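Uncharacterized protein (Enterococcus faecalis, PDB 2QRU) is of unknown function but has the alpha/beta-hydrolase fold and may act as a hydrolase. Local coordinates at residues K144-A149 and L175-I180; E222-R227 and L247-L252; I232-T235 and T240-A243. All blocks are in the same frame, centred on the assembly; numbering follows the deposited sequence.

Contact 1: residues K144-A149 and L175-I180; sequences KLLKQA and LYHYSI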
ATOM      1  N   LYS A 144      15.770  -0.427 -14.361  1.00 43.84           N
ATOM      2  CA  LYS A 144      16.822  -1.305 -13.871  1.00 45.19           C
ATOM      3  C   LYS A 144      16.888  -1.047 -12.374  1.00 45.78           C
ATOM      4  O   LYS A 144      17.239   0.054 -11.927  1.00 46.01           O
ATOM      5  CB  LYS A 144      18.163  -1.062 -14.594  1.00 45.46           C
ATOM      6  CG  LYS A 144      19.264  -2.126 -14.353  1.00 47.40           C
ATOM      7  CD  LYS A 144      18.754  -3.574 -14.470  1.00 50.16           C
ATOM      8  CE  LYS A 144      18.473  -3.991 -15.910  1.00 52.02           C
ATOM      9  NZ  LYS A 144      17.687  -5.265 -15.990  1.00 53.39           N
ATOM     10  N   LEU A 145      16.472  -2.060 -11.616  1.00 46.34           N
ATOM     11  CA  LEU A 145      16.359  -1.973 -10.164  1.00 46.54           C
ATOM     12  C   LEU A 145      17.362  -2.932  -9.509  1.00 47.13           C
ATOM     13  O   LEU A 145      17.992  -2.589  -8.496  1.00 47.79           O
ATOM     14  CB  LEU A 145      14.916  -2.263  -9.724  1.00 46.45           C
ATOM     15  CG  LEU A 145      13.815  -1.508 -10.491  1.00 46.08           C
ATOM     16  CD1 LEU A 145      12.398  -2.016 -10.178  1.00 44.88           C
ATOM     17  CD2 LEU A 145      13.925   0.001 -10.285  1.00 45.47           C
ATOM     18  N   LEU A 146      17.492  -4.127 -10.084  1.00 46.93           N
ATOM     19  CA  LEU A 146      18.556  -5.063  -9.742  1.00 47.20           C
ATOM     20  C   LEU A 146      19.459  -5.237 -10.947  1.00 47.00           C
ATOM     21  O   LEU A 146      19.003  -5.675 -12.004  1.00 47.53           O
ATOM     22  CB  LEU A 146      17.992  -6.431  -9.345  1.00 47.41           C
ATOM     23  CG  LEU A 146      17.364  -6.638  -7.962  1.00 48.20           C
ATOM     24  CD1 LEU A 146      16.884  -8.070  -7.864  1.00 48.11           C
ATOM     25  CD2 LEU A 146      18.338  -6.321  -6.815  1.00 48.74           C
ATOM     26  N   LYS A 147      20.735  -4.900 -10.783  1.00 46.53           N
ATOM     27  CA  LYS A 147      21.724  -5.016 -11.861  1.00 45.98           C
ATOM     28  C   LYS A 147      21.999  -6.468 -12.292  1.00 45.51           C
ATOM     29  O   LYS A 147      22.115  -6.746 -13.495  1.00 45.69           O
ATOM     30  CB  LYS A 147      23.026  -4.279 -11.484  1.00 46.17           C
ATOM     31  CG  LYS A 147      24.267  -4.624 -12.318  1.00 46.70           C
ATOM     32  CD  LYS A 147      25.236  -3.439 -12.395  1.00 46.97           C
ATOM     33  CE  LYS A 147      26.696  -3.875 -12.364  1.00 47.28           C
ATOM     34  NZ  LYS A 147      27.034  -4.885 -13.398  1.00 46.92           N
ATOM     35  N   GLN A 148      22.095  -7.378 -11.321  0.50 45.00           N
ATOM     36  CA  GLN A 148      22.369  -8.790 -11.611  0.50 44.40           C
ATOM     37  C   GLN A 148      21.138  -9.500 -12.166  0.50 44.03           C
ATOM     38  O   GLN A 148      20.046  -9.401 -11.599  0.50 44.08           O
ATOM     39  CB  GLN A 148      22.873  -9.526 -10.367  0.50 44.42           C
ATOM     40  CG  GLN A 148      24.171  -8.996  -9.790  0.50 43.87           C
ATOM     41  CD  GLN A 148      24.660  -9.839  -8.635  0.50 43.67           C
ATOM     42  OE1 GLN A 148      25.321 -10.861  -8.831  0.50 43.38           O
ATOM     43  NE2 GLN A 148      24.335  -9.421  -7.419  0.50 42.45           N
ATOM     44  N   ALA A 149      21.328 -10.214 -13.273  1.00 43.63           N
ATOM     45  CA  ALA A 149      20.256 -10.986 -13.907  1.00 42.60           C
ATOM     46  C   ALA A 149      19.837 -12.176 -13.043  1.00 41.78           C
ATOM     47  O   ALA A 149      20.667 -13.015 -12.670  1.00 41.65           O
ATOM     48  CB  ALA A 149      20.686 -11.454 -15.301  1.00 42.47           C
ATOM     49  N   LEU A 175      10.804 -13.207  -7.490  1.00 28.76           N
ATOM     50  CA  LEU A 175       9.816 -13.427  -8.551  1.00 28.80           C
ATOM     51  C   LEU A 175       9.401 -12.078  -9.128  1.00 28.79           C
ATOM     52  O   LEU A 175       9.254 -11.912 -10.346  1.00 28.11           O
ATOM     53  CB  LEU A 175       8.598 -14.190  -8.017  1.00 28.92           C
ATOM     54  CG  LEU A 175       7.549 -14.631  -9.053  1.00 28.07           C
ATOM     55  CD1 LEU A 175       8.105 -15.636 -10.054  1.00 27.09           C
ATOM     56  CD2 LEU A 175       6.333 -15.201  -8.340  1.00 28.88           C
ATOM     57  N   TYR A 176       9.229 -11.116  -8.230  1.00 28.48           N
ATOM     58  CA  TYR A 176       8.922  -9.746  -8.601  1.00 29.28           C
ATOM     59  C   TYR A 176      10.000  -9.177  -9.532  1.00 29.71           C
ATOM     60  O   TYR A 176       9.707  -8.709 -10.640  1.00 30.16           O
ATOM     61  CB  TYR A 176       8.789  -8.906  -7.329  1.00 29.24           C
ATOM     62  CG  TYR A 176       8.488  -7.452  -7.600  1.00 30.03           C
ATOM     63  CD1 TYR A 176       7.375  -7.078  -8.353  1.00 28.74           C
ATOM     64  CD2 TYR A 176       9.325  -6.450  -7.104  1.00 29.54           C
ATOM     65  CE1 TYR A 176       7.083  -5.710  -8.594  1.00 30.25           C
ATOM     66  CE2 TYR A 176       9.067  -5.105  -7.356  1.00 30.66           C
ATOM     67  CZ  TYR A 176       7.951  -4.740  -8.086  1.00 31.16           C
ATOM     68  OH  TYR A 176       7.728  -3.399  -8.302  1.00 31.80           O
ATOM     69  N   HIS A 177      11.254  -9.246  -9.100  1.00 30.29           N
ATOM     70  CA  HIS A 177      12.323  -8.670  -9.889  1.00 31.04           C
ATOM     71  C   HIS A 177      12.613  -9.423 -11.170  1.00 31.10           C
ATOM     72  O   HIS A 177      12.977  -8.809 -12.184  1.00 30.92           O
ATOM     73  CB  HIS A 177      13.544  -8.409  -9.031  1.00 31.69           C
ATOM     74  CG  HIS A 177      13.335  -7.271  -8.098  1.00 32.98           C
ATOM     75  ND1 HIS A 177      13.546  -5.964  -8.472  1.00 35.30           N
ATOM     76  CD2 HIS A 177      12.847  -7.230  -6.837  1.00 34.54           C
ATOM     77  CE1 HIS A 177      13.231  -5.165  -7.471  1.00 35.37           C
ATOM     78  NE2 HIS A 177      12.808  -5.909  -6.465  1.00 37.44           N
ATOM     79  N   TYR A 178      12.411 -10.741 -11.137  1.00 30.46           N
ATOM     80  CA  TYR A 178      12.451 -11.563 -12.338  1.00 30.75           C
ATOM     81  C   TYR A 178      11.410 -11.085 -13.363  1.00 30.89           C
ATOM     82  O   TYR A 178      11.737 -10.886 -14.536  1.00 30.14           O
ATOM     83  CB  TYR A 178      12.224 -13.038 -11.977  1.00 30.59           C
ATOM     84  CG  TYR A 178      12.242 -13.982 -13.165  1.00 30.84           C
ATOM     85  CD1 TYR A 178      13.450 -14.418 -13.710  1.00 30.75           C
ATOM     86  CD2 TYR A 178      11.056 -14.451 -13.731  1.00 31.08           C
ATOM     87  CE1 TYR A 178      13.481 -15.293 -14.795  1.00 31.63           C
ATOM     88  CE2 TYR A 178      11.075 -15.330 -14.827  1.00 31.14           C
ATOM     89  CZ  TYR A 178      12.291 -15.743 -15.347  1.00 31.21           C
ATOM     90  OH  TYR A 178      12.326 -16.609 -16.416  1.00 33.19           O
ATOM     91  N   SER A 179      10.168 -10.875 -12.915  1.00 30.76           N
ATOM     92  CA  SER A 179       9.100 -10.505 -13.841  1.00 30.86           C
ATOM     93  C   SER A 179       9.402  -9.153 -14.483  1.00 31.54           C
ATOM     94  O   SER A 179       9.154  -8.969 -15.672  1.00 31.88           O
ATOM     95  CB  SER A 179       7.715 -10.535 -13.184  1.00 30.14           C
ATOM     96  OG  SER A 179       7.520  -9.476 -12.253  1.00 31.00           O
ATOM     97  N   ILE A 180       9.978  -8.238 -13.706  1.00 31.09           N
ATOM     98  CA  ILE A 180      10.407  -6.943 -14.233  1.00 31.71           C
ATOM     99  C   ILE A 180      11.488  -7.116 -15.301  1.00 31.77           C
ATOM    100  O   ILE A 180      11.349  -6.607 -16.425  1.00 31.76           O
ATOM    101  CB  ILE A 180      10.899  -5.995 -13.115  1.00 31.71           C
ATOM    102  CG1 ILE A 180       9.727  -5.600 -12.207  1.00 31.53           C
ATOM    103  CG2 ILE A 180      11.568  -4.743 -13.726  1.00 33.14           C
ATOM    104  CD1 ILE A 180      10.116  -4.824 -10.944  1.00 31.58           C
TER

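Contact 2: residues E222-R227 and L247-L252; sequences EEVPFR and LEHDFL. With PO4 (phosphate ion), chain B.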
ATOM      1  N   GLU A 222      13.610   5.388  -8.356  1.00 25.02           N
ATOM      2  CA  GLU A 222      13.789   4.757  -9.674  1.00 26.61           C
ATOM      3  C   GLU A 222      12.734   3.698  -9.993  1.00 26.56           C
ATOM      4  O   GLU A 222      12.681   3.210 -11.135  1.00 27.86           O
ATOM      5  CB  GLU A 222      15.155   4.061  -9.718  1.00 26.67           C
ATOM      6  CG  GLU A 222      16.299   4.961  -9.320  1.00 31.58           C
ATOM      7  CD  GLU A 222      17.084   5.440 -10.504  1.00 38.83           C
ATOM      8  OE1 GLU A 222      16.451   5.819 -11.516  1.00 43.58           O
ATOM      9  OE2 GLU A 222      18.330   5.433 -10.422  1.00 38.97           O
ATOM     10  N   GLU A 223      11.904   3.357  -9.005  0.50 25.89           N
ATOM     11  CA  GLU A 223      10.891   2.296  -9.144  0.50 25.90           C
ATOM     12  C   GLU A 223       9.477   2.822  -9.471  0.50 26.20           C
ATOM     13  O   GLU A 223       8.726   2.177 -10.208  0.50 25.58           O
ATOM     14  CB  GLU A 223      10.877   1.429  -7.878  0.50 26.15           C
ATOM     15  CG  GLU A 223      12.264   0.919  -7.475  0.50 26.51           C
ATOM     16  CD  GLU A 223      12.242  -0.084  -6.340  0.50 25.85           C
ATOM     17  OE1 GLU A 223      11.242  -0.808  -6.199  0.50 25.36           O
ATOM     18  OE2 GLU A 223      13.246  -0.163  -5.593  0.50 27.38           O
ATOM     19  N   VAL A 224       9.122   3.983  -8.918  1.00 25.53           N
ATOM     20  CA  VAL A 224       7.875   4.678  -9.226  1.00 26.03           C
ATOM     21  C   VAL A 224       8.214   6.163  -9.422  1.00 25.38           C
ATOM     22  O   VAL A 224       8.817   6.764  -8.522  1.00 25.38           O
ATOM     23  CB  VAL A 224       6.875   4.561  -8.024  1.00 26.41           C
ATOM     24  CG1 VAL A 224       5.573   5.341  -8.299  1.00 26.03           C
ATOM     25  CG2 VAL A 224       6.605   3.086  -7.656  1.00 26.31           C
ATOM     26  N   PRO A 225       7.860   6.753 -10.586  1.00 25.54           N
ATOM     27  CA  PRO A 225       8.157   8.174 -10.788  1.00 25.75           C
ATOM     28  C   PRO A 225       7.471   9.000  -9.697  1.00 25.40           C
ATOM     29  O   PRO A 225       6.265   8.828  -9.452  1.00 25.91           O
ATOM     30  CB  PRO A 225       7.588   8.471 -12.189  1.00 25.80           C
ATOM     31  CG  PRO A 225       7.490   7.115 -12.851  1.00 27.09           C
ATOM     32  CD  PRO A 225       7.219   6.143 -11.778  1.00 26.10           C
ATOM     33  N   PHE A 226       8.223   9.881  -9.030  1.00 25.41           N
ATOM     34  CA  PHE A 226       7.613  10.591  -7.886  1.00 24.63           C
ATOM     35  C   PHE A 226       6.567  11.629  -8.275  1.00 24.47           C
ATOM     36  O   PHE A 226       5.836  12.134  -7.408  1.00 23.77           O
ATOM     37  CB  PHE A 226       8.663  11.086  -6.856  1.00 25.30           C
ATOM     38  CG  PHE A 226       9.277  12.440  -7.141  1.00 23.55           C
ATOM     39  CD1 PHE A 226       9.761  12.789  -8.411  1.00 25.36           C
ATOM     40  CD2 PHE A 226       9.427  13.345  -6.096  1.00 26.62           C
ATOM     41  CE1 PHE A 226      10.382  14.051  -8.598  1.00 25.99           C
ATOM     42  CE2 PHE A 226      10.070  14.590  -6.263  1.00 23.32           C
ATOM     43  CZ  PHE A 226      10.513  14.941  -7.514  1.00 26.82           C
ATOM     44  N   ARG A 227       6.413  11.860  -9.592  1.00 22.73           N
ATOM     45  CA  ARG A 227       5.267  12.667 -10.043  1.00 23.82           C
ATOM     46  C   ARG A 227       3.942  12.077  -9.528  1.00 23.36           C
ATOM     47  O   ARG A 227       2.924  12.799  -9.377  1.00 23.90           O
ATOM     48  CB  ARG A 227       5.245  12.797 -11.567  1.00 23.43           C
ATOM     49  CG  ARG A 227       5.092  11.449 -12.295  1.00 23.29           C
ATOM     50  CD  ARG A 227       4.771  11.639 -13.808  1.00 25.72           C
ATOM     51  NE  ARG A 227       4.625  10.332 -14.463  1.00 30.09           N
ATOM     52  CZ  ARG A 227       3.486   9.611 -14.488  1.00 34.35           C
ATOM     53  NH1 ARG A 227       2.350  10.072 -13.918  1.00 33.19           N
ATOM     54  NH2 ARG A 227       3.472   8.422 -15.114  1.00 35.08           N
ATOM     55  N   LEU A 247      17.077   9.608  -1.740  1.00 30.96           N
ATOM     56  CA  LEU A 247      16.871   8.281  -1.163  1.00 29.76           C
ATOM     57  C   LEU A 247      16.278   7.308  -2.158  1.00 29.99           C
ATOM     58  O   LEU A 247      15.589   7.723  -3.102  1.00 30.49           O
ATOM     59  CB  LEU A 247      15.941   8.334   0.054  1.00 30.25           C
ATOM     60  CG  LEU A 247      16.467   9.041   1.289  1.00 29.52           C
ATOM     61  CD1 LEU A 247      15.459   8.992   2.409  1.00 33.73           C
ATOM     62  CD2 LEU A 247      17.822   8.436   1.728  1.00 30.03           C
ATOM     63  N   GLU A 248      16.522   6.018  -1.915  1.00 29.71           N
ATOM     64  CA  GLU A 248      15.918   4.936  -2.697  1.00 30.48           C
ATOM     65  C   GLU A 248      14.413   4.905  -2.472  1.00 28.82           C
ATOM     66  O   GLU A 248      13.914   5.360  -1.434  1.00 27.92           O
ATOM     67  CB  GLU A 248      16.513   3.586  -2.288  1.00 31.13           C
ATOM     68  CG  GLU A 248      16.006   2.353  -3.081  1.00 37.51           C
ATOM     69  CD  GLU A 248      15.131   1.380  -2.230  1.00 43.39           C
ATOM     70  OE1 GLU A 248      15.657   0.849  -1.211  1.00 48.03           O
ATOM     71  OE2 GLU A 248      13.970   1.091  -2.612  1.00 39.18           O
ATOM     72  N   HIS A 249      13.707   4.374  -3.473  1.00 27.57           N
ATOM     73  CA  HIS A 249      12.261   4.148  -3.421  1.00 27.32           C
ATOM     74  C   HIS A 249      11.686   3.848  -2.027  1.00 26.66           C
ATOM     75  O   HIS A 249      10.840   4.609  -1.498  1.00 26.19           O
ATOM     76  CB  HIS A 249      11.915   3.010  -4.399  1.00 27.29           C
ATOM     77  CG  HIS A 249      10.481   2.566  -4.358  1.00 27.38           C
ATOM     78  ND1 HIS A 249       9.434   3.400  -4.675  1.00 25.84           N
ATOM     79  CD2 HIS A 249       9.927   1.365  -4.056  1.00 27.44           C
ATOM     80  CE1 HIS A 249       8.298   2.735  -4.574  1.00 28.32           C
ATOM     81  NE2 HIS A 249       8.571   1.500  -4.192  1.00 27.33           N
ATOM     82  N   ASP A 250      12.116   2.729  -1.432  1.00 26.20           N
ATOM     83  CA  ASP A 250      11.375   2.195  -0.287  1.00 26.15           C
ATOM     84  C   ASP A 250      11.929   2.728   1.007  1.00 25.05           C
ATOM     85  O   ASP A 250      12.436   1.963   1.839  1.00 24.06           O
ATOM     86  CB  ASP A 250      11.395   0.653  -0.291  1.00 26.44           C
ATOM     87  CG  ASP A 250      10.395   0.046   0.698  1.00 28.22           C
ATOM     88  OD1 ASP A 250       9.384   0.690   1.088  1.00 28.56           O
ATOM     89  OD2 ASP A 250      10.614  -1.110   1.090  1.00 33.03           O
ATOM     90  N   PHE A 251      11.856   4.044   1.196  1.00 24.67           N
ATOM     91  CA  PHE A 251      12.630   4.607   2.321  1.00 23.84           C
ATOM     92  C   PHE A 251      12.072   4.308   3.721  1.00 23.82           C
ATOM     93  O   PHE A 251      12.751   4.601   4.727  1.00 25.53           O
ATOM     94  CB  PHE A 251      12.949   6.091   2.131  1.00 22.95           C
ATOM     95  CG  PHE A 251      11.725   6.970   2.017  1.00 23.85           C
ATOM     96  CD1 PHE A 251      11.020   7.287   3.158  1.00 24.39           C
ATOM     97  CD2 PHE A 251      11.311   7.488   0.774  1.00 24.56           C
ATOM     98  CE1 PHE A 251       9.883   8.129   3.085  1.00 26.95           C
ATOM     99  CE2 PHE A 251      10.200   8.340   0.712  1.00 24.87           C
ATOM    100  CZ  PHE A 251       9.506   8.655   1.858  1.00 26.96           C
ATOM    101  N   LEU A 252      10.884   3.673   3.800  1.00 24.25           N
ATOM    102  CA  LEU A 252      10.424   3.136   5.109  1.00 24.36           C
ATOM    103  C   LEU A 252      11.344   2.018   5.664  1.00 24.84           C
ATOM    104  O   LEU A 252      11.264   1.672   6.854  1.00 24.75           O
ATOM    105  CB  LEU A 252       8.966   2.662   5.069  1.00 23.14           C
ATOM    106  CG  LEU A 252       7.885   3.755   4.948  1.00 22.66           C
ATOM    107  CD1 LEU A 252       6.606   3.040   4.754  1.00 23.73           C
ATOM    108  CD2 LEU A 252       7.848   4.528   6.231  1.00 22.76           C
TER
HETATM  109  P   PO4 B 273       7.112  -2.018  -3.807  1.00 46.60           P
HETATM  110  O1  PO4 B 273       7.296  -1.057  -4.973  1.00 45.47           O
HETATM  111  O2  PO4 B 273       7.865  -3.301  -4.136  1.00 45.19           O
HETATM  112  O3  PO4 B 273       7.767  -1.473  -2.535  1.00 47.43           O
HETATM  113  O4  PO4 B 273       5.621  -2.225  -3.594  1.00 42.29           O
HETATM  114  O   HOH W   1      14.895   3.980  -6.120  1.00 28.90           O

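Contact 3: residues I232-T235 and T240-A243; sequences IGRT and TFKA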
ATOM      1  N   ILE A 232      -0.862  12.873  -6.154  1.00 25.73           N
ATOM      2  CA  ILE A 232      -1.667  12.384  -5.043  1.00 25.91           C
ATOM      3  C   ILE A 232      -1.781  13.446  -3.939  1.00 25.10           C
ATOM      4  O   ILE A 232      -2.876  13.634  -3.376  1.00 26.78           O
ATOM      5  CB  ILE A 232      -1.103  11.032  -4.485  1.00 25.73           C
ATOM      6  CG1 ILE A 232      -1.308   9.903  -5.498  1.00 25.08           C
ATOM      7  CG2 ILE A 232      -1.777  10.649  -3.177  1.00 25.99           C
ATOM      8  CD1 ILE A 232      -0.313   8.703  -5.259  1.00 27.00           C
ATOM      9  N   GLY A 233      -0.703  14.153  -3.637  1.00 24.17           N
ATOM     10  CA  GLY A 233      -0.774  15.145  -2.563  1.00 24.18           C
ATOM     11  C   GLY A 233      -1.276  16.514  -2.980  1.00 24.79           C
ATOM     12  O   GLY A 233      -1.485  17.394  -2.137  1.00 24.36           O
ATOM     13  N   ARG A 234      -1.469  16.708  -4.286  1.00 24.78           N
ATOM     14  CA  ARG A 234      -1.815  18.042  -4.825  1.00 23.91           C
ATOM     15  C   ARG A 234      -3.194  18.046  -5.507  1.00 24.34           C
ATOM     16  O   ARG A 234      -3.935  19.037  -5.455  1.00 25.94           O
ATOM     17  CB  ARG A 234      -0.715  18.551  -5.768  1.00 23.59           C
ATOM     18  CG  ARG A 234       0.513  18.962  -4.996  1.00 23.98           C
ATOM     19  CD  ARG A 234       1.705  19.187  -5.900  1.00 22.47           C
ATOM     20  NE  ARG A 234       2.870  19.597  -5.120  1.00 23.29           N
ATOM     21  CZ  ARG A 234       4.099  19.734  -5.612  1.00 23.38           C
ATOM     22  NH1 ARG A 234       4.354  19.472  -6.894  1.00 23.35           N
ATOM     23  NH2 ARG A 234       5.096  20.160  -4.826  1.00 24.28           N
ATOM     24  N   THR A 235      -3.553  16.925  -6.116  1.00 23.88           N
ATOM     25  CA  THR A 235      -4.833  16.859  -6.832  1.00 25.30           C
ATOM     26  C   THR A 235      -5.960  16.508  -5.885  1.00 25.02           C
ATOM     27  O   THR A 235      -7.089  17.017  -6.027  1.00 25.54           O
ATOM     28  CB  THR A 235      -4.727  15.852  -7.989  1.00 26.29           C
ATOM     29  OG1 THR A 235      -3.714  16.352  -8.890  1.00 27.42           O
ATOM     30  CG2 THR A 235      -6.046  15.753  -8.738  1.00 26.79           C
ATOM     31  N   THR A 240      -1.323  17.294   1.307  1.00 23.54           N
ATOM     32  CA  THR A 240       0.049  17.740   1.479  1.00 25.64           C
ATOM     33  C   THR A 240       0.978  16.772   0.737  1.00 24.89           C
ATOM     34  O   THR A 240       0.799  15.549   0.813  1.00 25.52           O
ATOM     35  CB  THR A 240       0.395  17.709   3.004  1.00 26.70           C
ATOM     36  OG1 THR A 240      -0.402  18.695   3.687  1.00 29.21           O
ATOM     37  CG2 THR A 240       1.855  18.003   3.232  1.00 30.38           C
ATOM     38  N   PHE A 241       1.957  17.329   0.016  1.00 24.80           N
ATOM     39  CA  PHE A 241       3.036  16.519  -0.567  1.00 23.62           C
ATOM     40  C   PHE A 241       4.358  16.964   0.051  1.00 24.56           C
ATOM     41  O   PHE A 241       4.695  18.173   0.039  1.00 24.45           O
ATOM     42  CB  PHE A 241       3.127  16.678  -2.072  1.00 23.98           C
ATOM     43  CG  PHE A 241       4.378  16.087  -2.644  1.00 22.27           C
ATOM     44  CD1 PHE A 241       4.540  14.701  -2.679  1.00 24.09           C
ATOM     45  CD2 PHE A 241       5.390  16.909  -3.160  1.00 22.08           C
ATOM     46  CE1 PHE A 241       5.733  14.120  -3.191  1.00 24.74           C
ATOM     47  CE2 PHE A 241       6.597  16.330  -3.682  1.00 24.19           C
ATOM     48  CZ  PHE A 241       6.753  14.938  -3.686  1.00 25.04           C
ATOM     49  N   LYS A 242       5.090  16.002   0.601  1.00 25.21           N
ATOM     50  CA  LYS A 242       6.407  16.260   1.170  1.00 25.94           C
ATOM     51  C   LYS A 242       7.425  15.409   0.446  1.00 26.30           C
ATOM     52  O   LYS A 242       7.369  14.190   0.504  1.00 26.54           O
ATOM     53  CB  LYS A 242       6.441  15.961   2.690  1.00 27.23           C
ATOM     54  CG  LYS A 242       5.492  16.816   3.549  1.00 29.78           C
ATOM     55  CD  LYS A 242       5.866  18.256   3.413  1.00 32.85           C
ATOM     56  CE  LYS A 242       5.182  19.104   4.457  1.00 34.72           C
ATOM     57  NZ  LYS A 242       5.944  20.377   4.601  1.00 37.46           N
ATOM     58  N   ALA A 243       8.337  16.042  -0.277  1.00 26.25           N
ATOM     59  CA  ALA A 243       9.400  15.291  -0.936  1.00 26.86           C
ATOM     60  C   ALA A 243      10.470  14.902   0.076  1.00 27.95           C
ATOM     61  O   ALA A 243      10.707  15.621   1.061  1.00 28.46           O
ATOM     62  CB  ALA A 243      10.033  16.117  -2.035  1.00 27.20           C
TER
HETATM   63  O   HOH W   2       4.077  20.377  -2.088  1.00 35.16           O

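Contact 1: residues K144-A149 and L175-I180
L145 and L146 lie against one side of helix 173-181 and meet it through H177 and I180. Both segments lie in the long region between strands 127-130 and 213-218, probably an insertion in the alpha/beta-hydrolase fold. Segment 144-149 is irregular loop and segment 175-180 is helix. The backbones stay apart: the closest CA atoms, those of L146 and H177, are 7.2 Å from each other.

The first kind of interaction is CH-pi. CG of L146 sits over one face of the H177 imidazole, 4.2 Å from the ring centroid and 27° off the ring normal. CD1 of the same leucine reaches further in and touches H177 CB at 3.6 Å. The two side chains cross at about a right angle. H177 has CG anti to its carbonyl carbon (chi1 -72°), which turns the ring out from the helix to meet L146. L145 approaches the same ring differently. Its CB lies at the edge, near the ring plane, 4.0 Å from H177 CE1. One leucine thus covers a face of the imidazole and the other borders its rim.

Within the helix, side chains also pack on one another. Y176 CD2 lies above a face of the H177 ring, and I180 CD1 lies above a face of the Y176 ring. The carbonyl O of Y176 accepts two bonds, from I180 N and from S179 OG, the latter 2.8 Å long. Q148 O of the loop accepts a hydrogen bond from Q181 NE2, just past segment 175-180, which also ties the loop to the end of this helix. I180 rests on L185 of helix 185-189.

The remaining interaction is purely apolar. The L145 and I180 side chains cross at about a right angle, with L145 CD1 3.7 Å from I180 CD1.

Contact 2: residues E222-R227 and L247-L252
The likely catalytic histidine loop of the alpha/beta-hydrolase fold meets the loop after strand 213-218 here. H249 has the largest share of the contact. It packs against E223 and V224.

E223 lies across the imidazole. Its CB sits over one face, 3.9 Å from the ring centroid and 19° off the ring normal. Beyond CG the chain is extended, which carries the carboxylate past the ring. In the conformer described, one of two modelled for E223, OE1 comes within 3.3 Å of H249 CD2. The carboxylate and ring planes are 37° apart. V224 adds CG2, which touches H249 CE1 at 3.5 Å.

In the same conformer E223 OE2 and E248 OE2 are 3.3 Å apart, and their carboxylate planes are nearly parallel. With a second conformer present, this pair is doubtful evidence of strain. E248 OE2 accepts from D250 N over 2.7 Å, met from above the carboxylate plane, while E248 OE1 has a salt bridge to K253. A water joins the two loops by accepting from E222 N and H249 N.

Both ring nitrogens of H249 are engaged. ND1 is hydrogen-bonded to D221, whose OD1 accepts from E223 N and V224 N, so the loop that covers the histidine also holds its acid partner. NE2 donates to phosphate O1 at 3.0 Å, an angled bond of 137°, and is also hydrogen-bonded to S104 OG; the phosphate, probably from the crystallisation liquor, is bound as well by the backbone N atoms of G36, G37 and A105. S104, H249 and D221 are consistent with the Ser-His-Asp catalytic triad typical of this fold.

Contact 3: residues I232-T235 and T240-A243
F241, G233 and R234 bury the most surface where the C-terminal part of helix 227-235 packs on strand 240-244. The two elements belong to the beta-alpha-beta unit made by strand 213-218, helix 227-235 and strand 240-244. Strand 240-244 is an outermost strand of the mixed sheet.

G233 makes the close backbone approach. Its CA is 4.5 Å from the CA of F241, so the backbones touch. With no side chain on G233, its CA faces T240 O and F241 CB directly. G233 O is 3.4 Å from T240 N, but the angle is too poor for a hydrogen bond.

F241 is the largest contributor. Its CG is anti to the backbone N (chi1 168°), which sends the ring to the helix side of the strand. There it also packs on S229 and K230 of the same helix, and it meets F226.

R234 reaches over from the same part of the helix. Its chain is extended from CG to NE and brings the guanidinium to F241 CD2, which lies over one guanidinium face, offset toward its rim. The closest pair is R234 NH2 and F241 CD2, 3.7 Å apart. The guanidinium and ring planes are 74° apart, so the groups are far from a parallel stack.

A water closes the polar side. It accepts from R234 NH2 at 2.9 Å and donates to F241 O at 3.1 Å. It lies in plane at the guanidinium edge.

The chemistry is thus mostly van der Waals, with a water bridge as a polar link between R234 and F241 O. The charged group keeps a hydrogen-bonding partner while one face of the guanidinium rests against F241 CD2.

How the contacts relate
From the N terminus, the chain first builds the early strands of the sheet and passes strand 127-130. Contact 1 then closes a loop of 25 residues, joining the loop 144-149 to helix 173-181. Contact 2 opens later, after strand 213-218, so the two are in series. It brings the loop that follows this strand to the one that follows strand 240-244. Contact 3 is nested inside it and closes the short turn between helix 227-235 and that last strand. Contacts 1 and 2 touch where L145 CD2 packs on E223 CG, and contacts 2 and 3 where F226 meets F241. Contacts 1 and 3 stay about 15 Å apart at their nearest atoms.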